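Long-range contact in sp1 protein (Swine acute diarrhea syndrome coronavirus, PDB 6LPA), which probably suppresses host gene expression, as alphacoronavirus nsp1 proteins do, and is associated with altered host proliferation and immune evasion: residues Q5-S17 with S36-G48. Numbering follows the deposited sequence.
Sequences QLTLAVASDQEIS and SHGFKDCRFVAFG
Phe44 N donates to Ala9 O (2.8 Å), and Ala11 N returns a nearly straight bond to Phe44 O (3.1 Å). This single parallel bridge, Val10 paired with Phe44, joins strands 6-11 and 42-46, whose local axes cross at 60°. They are the outermost of six strands, so the bridge closes the sheet into a barrel, as in other coronavirus nsp1 cores. Arg43 runs along Ala9: CB lies near Ala9 O and Ala11 CB, and the chain bends at CG (chi2 -66°), bringing CD against Ala9 O (3.5 Å) and Ala9 CB. NE turns to Ser94 O, while NH1 passes Ala9 CB and donates to Lys40 O (3.2 Å) and Cys42 O (3.0 Å), both in the guanidinium plane, though NH1 stands above each carbonyl's plane. On the face carrying Leu8 and Val10, Phe44 CB and CD2 lie alongside Val10 CG2, and Leu8 CD1 approaches the ring obliquely; Phe101 meets it too. Before strand 42-46 begins, Phe39 CD2 touches Leu6 CD1 (4.0 Å). One water joins Thr7 O to Gly38 O, another Ala9 N to Cys42 O. Two direct bonds fix the seam, waters bridge its widening end, and carbonyl dipoles of Lys40, Cys42 and Ser94 probably compensate the buried guanidinium.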
loop_
_atom_site.group_PDB
_atom_site.type_symbol
_atom_site.label_atom_id
_atom_site.label_comp_id
_atom_site.label_asym_id
_atom_site.label_seq_id
_atom_site.Cartn_x
_atom_site.Cartn_y
_atom_site.Cartn_z
ATOM N N GLN A 5 -14.890 11.804 -10.807
ATOM C CA GLN A 5 -14.579 12.439 -12.093
ATOM C C GLN A 5 -13.604 13.578 -11.782
ATOM O O GLN A 5 -14.027 14.631 -11.302
ATOM C CB GLN A 5 -15.826 12.952 -12.790
ATOM C CG GLN A 5 -15.814 12.761 -14.292
ATOM C CD GLN A 5 -14.999 13.821 -15.024
ATOM O OE1 GLN A 5 -14.282 14.617 -14.408
ATOM N NE2 GLN A 5 -15.113 13.842 -16.351
ATOM N N LEU A 6 -12.316 13.351 -12.060
ATOM C CA LEU A 6 -11.237 14.204 -11.567
ATOM C C LEU A 6 -10.400 14.754 -12.715
ATOM O O LEU A 6 -10.021 14.019 -13.634
ATOM C CB LEU A 6 -10.310 13.429 -10.614
ATOM C CG LEU A 6 -10.271 13.676 -9.105
ATOM C CD1 LEU A 6 -9.219 12.766 -8.438
ATOM C CD2 LEU A 6 -9.996 15.146 -8.795
ATOM N N THR A 7 -10.088 16.042 -12.637
ATOM C CA THR A 7 -9.076 16.633 -13.496
ATOM C C THR A 7 -7.750 16.610 -12.741
ATOM O O THR A 7 -7.623 17.208 -11.664
ATOM C CB THR A 7 -9.460 18.050 -13.919
ATOM O OG1 THR A 7 -10.735 18.011 -14.571
ATOM C CG2 THR A 7 -8.434 18.606 -14.891
ATOM N N LEU A 8 -6.784 15.884 -13.286
ATOM C CA LEU A 8 -5.475 15.714 -12.678
ATOM C C LEU A 8 -4.409 16.392 -13.522
ATOM O O LEU A 8 -4.519 16.458 -14.747
ATOM C CB LEU A 8 -5.133 14.230 -12.533
ATOM C CG LEU A 8 -6.080 13.387 -11.680
ATOM C CD1 LEU A 8 -5.658 11.926 -11.718
ATOM C CD2 LEU A 8 -6.155 13.915 -10.256
ATOM N N ALA A 9 -3.360 16.869 -12.854
ATOM C CA ALA A 9 -2.219 17.459 -13.531
ATOM C C ALA A 9 -1.242 16.353 -13.917
ATOM O O ALA A 9 -0.500 15.842 -13.071
ATOM C CB ALA A 9 -1.555 18.508 -12.648
ATOM N N VAL A 10 -1.234 15.991 -15.194
ATOM C CA VAL A 10 -0.394 14.907 -15.692
ATOM C C VAL A 10 0.979 15.463 -16.034
ATOM O O VAL A 10 1.097 16.424 -16.805
ATOM C CB VAL A 10 -1.032 14.242 -16.914
ATOM C CG1 VAL A 10 -0.061 13.210 -17.516
ATOM C CG2 VAL A 10 -2.376 13.627 -16.523
ATOM N N ALA A 11 2.020 14.853 -15.468
ATOM C CA ALA A 11 3.363 15.381 -15.632
ATOM C C ALA A 11 3.756 15.369 -17.103
ATOM O O ALA A 11 3.418 14.441 -17.840
ATOM C CB ALA A 11 4.345 14.559 -14.798
ATOM N N SER A 12 4.458 16.427 -17.538
ATOM C CA SER A 12 4.901 16.492 -18.924
ATOM C C SER A 12 6.376 16.863 -19.069
ATOM O O SER A 12 6.847 17.007 -20.203
ATOM C CB SER A 12 4.051 17.489 -19.734
ATOM O OG SER A 12 4.092 18.754 -19.125
ATOM N N ASP A 13 7.121 17.025 -17.982
ATOM C CA ASP A 13 8.536 17.350 -18.089
ATOM C C ASP A 13 9.382 16.111 -18.404
ATOM O O ASP A 13 9.012 14.971 -18.099
ATOM C CB ASP A 13 9.061 17.959 -16.790
ATOM C CG ASP A 13 8.771 19.421 -16.671
ATOM O OD1 ASP A 13 8.516 20.062 -17.713
ATOM O OD2 ASP A 13 8.815 19.924 -15.529
ATOM N N GLN A 14 10.557 16.368 -18.996
ATOM C CA GLN A 14 11.579 15.331 -19.157
ATOM C C GLN A 14 11.947 14.681 -17.828
ATOM O O GLN A 14 12.145 13.460 -17.752
ATOM C CB GLN A 14 12.837 15.938 -19.772
ATOM C CG GLN A 14 12.999 15.666 -21.213
ATOM C CD GLN A 14 13.290 14.215 -21.506
ATOM O OE1 GLN A 14 13.281 13.342 -20.615
ATOM N NE2 GLN A 14 13.516 13.941 -22.769
ATOM N N GLU A 15 12.101 15.489 -16.785
ATOM C CA GLU A 15 12.395 15.007 -15.446
ATOM C C GLU A 15 11.373 15.590 -14.486
ATOM O O GLU A 15 10.942 16.736 -14.642
ATOM C CB GLU A 15 13.827 15.381 -14.995
ATOM C CG GLU A 15 14.827 14.236 -15.140
ATOM C CD GLU A 15 15.987 14.325 -14.151
ATOM O OE1 GLU A 15 16.734 13.329 -14.027
ATOM O OE2 GLU A 15 16.146 15.390 -13.506
ATOM N N ILE A 16 10.984 14.792 -13.501
ATOM C CA ILE A 16 9.943 15.154 -12.549
ATOM C C ILE A 16 10.605 15.136 -11.186
ATOM O O ILE A 16 10.949 14.065 -10.672
ATOM C CB ILE A 16 8.744 14.188 -12.611
ATOM C CG1 ILE A 16 7.952 14.382 -13.908
ATOM C CG2 ILE A 16 7.792 14.367 -11.436
ATOM C CD1 ILE A 16 7.253 13.078 -14.376
ATOM N N SER A 17 10.835 16.312 -10.616
ATOM C CA SER A 17 11.274 16.367 -9.230
ATOM C C SER A 17 10.060 16.255 -8.309
ATOM O O SER A 17 9.077 16.986 -8.478
ATOM C CB SER A 17 12.031 17.661 -8.959
ATOM O OG SER A 17 12.253 17.773 -7.570
ATOM N N SER A 36 -8.520 16.821 -0.459
ATOM C CA SER A 36 -9.530 17.848 -0.264
ATOM C C SER A 36 -9.193 19.143 -0.988
ATOM O O SER A 36 -10.013 20.059 -1.003
ATOM C CB SER A 36 -9.722 18.107 1.231
ATOM O OG SER A 36 -8.698 18.945 1.741
ATOM N N HIS A 37 -8.010 19.245 -1.589
ATOM C CA HIS A 37 -7.668 20.382 -2.426
ATOM C C HIS A 37 -7.475 19.944 -3.876
ATOM O O HIS A 37 -6.681 20.541 -4.615
ATOM C CB HIS A 37 -6.430 21.090 -1.883
ATOM C CG HIS A 37 -6.644 21.790 -0.570
ATOM N ND1 HIS A 37 -6.558 21.144 0.648
ATOM C CD2 HIS A 37 -6.926 23.087 -0.288
ATOM C CE1 HIS A 37 -6.773 22.013 1.622
ATOM N NE2 HIS A 37 -7.000 23.199 1.080
ATOM N N GLY A 38 -8.169 18.866 -4.267
ATOM C CA GLY A 38 -8.199 18.365 -5.634
ATOM C C GLY A 38 -6.893 17.810 -6.166
ATOM O O GLY A 38 -6.745 17.664 -7.384
ATOM N N PHE A 39 -5.940 17.484 -5.290
ATOM C CA PHE A 39 -4.623 16.965 -5.699
ATOM C C PHE A 39 -3.840 17.968 -6.539
ATOM O O PHE A 39 -2.975 17.580 -7.328
ATOM C CB PHE A 39 -4.742 15.634 -6.452
ATOM C CG PHE A 39 -5.322 14.514 -5.622
ATOM C CD1 PHE A 39 -4.541 13.833 -4.696
ATOM C CD2 PHE A 39 -6.654 14.159 -5.755
ATOM C CE1 PHE A 39 -5.070 12.816 -3.937
ATOM C CE2 PHE A 39 -7.185 13.140 -4.989
ATOM C CZ PHE A 39 -6.394 12.475 -4.082
ATOM N N LYS A 40 -4.100 19.270 -6.366
ATOM C CA LYS A 40 -3.382 20.266 -7.161
ATOM C C LYS A 40 -1.887 20.295 -6.847
ATOM O O LYS A 40 -1.102 20.716 -7.702
ATOM C CB LYS A 40 -3.987 21.656 -6.948
ATOM C CG LYS A 40 -3.680 22.676 -8.033
ATOM C CD LYS A 40 -4.635 23.863 -7.940
ATOM C CE LYS A 40 -4.173 25.060 -8.776
ATOM N NZ LYS A 40 -5.038 25.224 -9.961
ATOM N N ASP A 41 -1.472 19.859 -5.658
ATOM C CA ASP A 41 -0.048 19.808 -5.319
ATOM C C ASP A 41 0.637 18.544 -5.835
ATOM O O ASP A 41 1.813 18.322 -5.532
ATOM C CB ASP A 41 0.137 19.920 -3.797
ATOM C CG ASP A 41 -0.545 18.785 -3.035
ATOM O OD1 ASP A 41 -1.428 18.114 -3.601
ATOM O OD2 ASP A 41 -0.209 18.566 -1.855
ATOM N N CYS A 42 -0.070 17.726 -6.608
ATOM C CA CYS A 42 0.368 16.399 -7.012
ATOM C C CYS A 42 0.379 16.306 -8.543
ATOM O O CYS A 42 -0.399 16.988 -9.220
ATOM C CB CYS A 42 -0.580 15.339 -6.419
ATOM S SG CYS A 42 -0.292 14.956 -4.711
ATOM N N ARG A 43 1.235 15.420 -9.086
ATOM C CA ARG A 43 1.303 15.149 -10.518
ATOM C C ARG A 43 1.025 13.678 -10.779
ATOM O O ARG A 43 1.490 12.811 -10.039
ATOM C CB ARG A 43 2.666 15.525 -11.125
ATOM C CG ARG A 43 3.008 17.014 -11.019
ATOM C CD ARG A 43 2.074 17.932 -11.866
ATOM N NE ARG A 43 2.424 19.332 -11.632
ATOM C CZ ARG A 43 1.866 20.104 -10.698
ATOM N NH1 ARG A 43 0.900 19.632 -9.920
ATOM N NH2 ARG A 43 2.261 21.357 -10.548
ATOM N N PHE A 44 0.246 13.395 -11.823
ATOM C CA PHE A 44 0.012 12.016 -12.209
ATOM C C PHE A 44 1.162 11.516 -13.075
ATOM O O PHE A 44 1.500 12.128 -14.091
ATOM C CB PHE A 44 -1.300 11.859 -12.971
ATOM C CG PHE A 44 -1.513 10.459 -13.499
ATOM C CD1 PHE A 44 -2.125 9.497 -12.713
ATOM C CD2 PHE A 44 -1.091 10.105 -14.774
ATOM C CE1 PHE A 44 -2.316 8.209 -13.202
ATOM C CE2 PHE A 44 -1.277 8.838 -15.265
ATOM C CZ PHE A 44 -1.884 7.882 -14.481
ATOM N N VAL A 45 1.720 10.374 -12.701
ATOM C CA VAL A 45 2.851 9.789 -13.391
ATOM C C VAL A 45 2.394 8.409 -13.818
ATOM O O VAL A 45 2.082 7.564 -12.971
ATOM C CB VAL A 45 4.092 9.728 -12.493
ATOM C CG1 VAL A 45 5.313 9.219 -13.267
ATOM C CG2 VAL A 45 4.333 11.101 -11.869
ATOM N N ALA A 46 2.317 8.190 -15.127
ATOM C CA ALA A 46 1.874 6.908 -15.648
ATOM C C ALA A 46 2.869 5.810 -15.281
ATOM O O ALA A 46 4.076 6.044 -15.154
ATOM C CB ALA A 46 1.715 6.981 -17.168
ATOM N N PHE A 47 2.356 4.599 -15.113
ATOM C CA PHE A 47 3.247 3.464 -14.942
ATOM C C PHE A 47 4.049 3.269 -16.220
ATOM O O PHE A 47 3.494 3.290 -17.326
ATOM C CB PHE A 47 2.475 2.190 -14.619
ATOM C CG PHE A 47 3.371 0.985 -14.465
ATOM C CD1 PHE A 47 4.030 0.749 -13.262
ATOM C CD2 PHE A 47 3.625 0.142 -15.543
ATOM C CE1 PHE A 47 4.891 -0.325 -13.107
ATOM C CE2 PHE A 47 4.460 -0.952 -15.393
ATOM C CZ PHE A 47 5.113 -1.181 -14.166
ATOM N N GLY A 48 5.353 3.059 -16.064
ATOM C CA GLY A 48 6.278 3.059 -17.174
ATOM C C GLY A 48 7.150 4.286 -17.223
ATOM O O GLY A 48 8.215 4.249 -17.851
HETATM O O HOH W 1 -5.429 17.714 -9.888
HETATM O O HOH W 2 -3.010 16.448 -10.217
#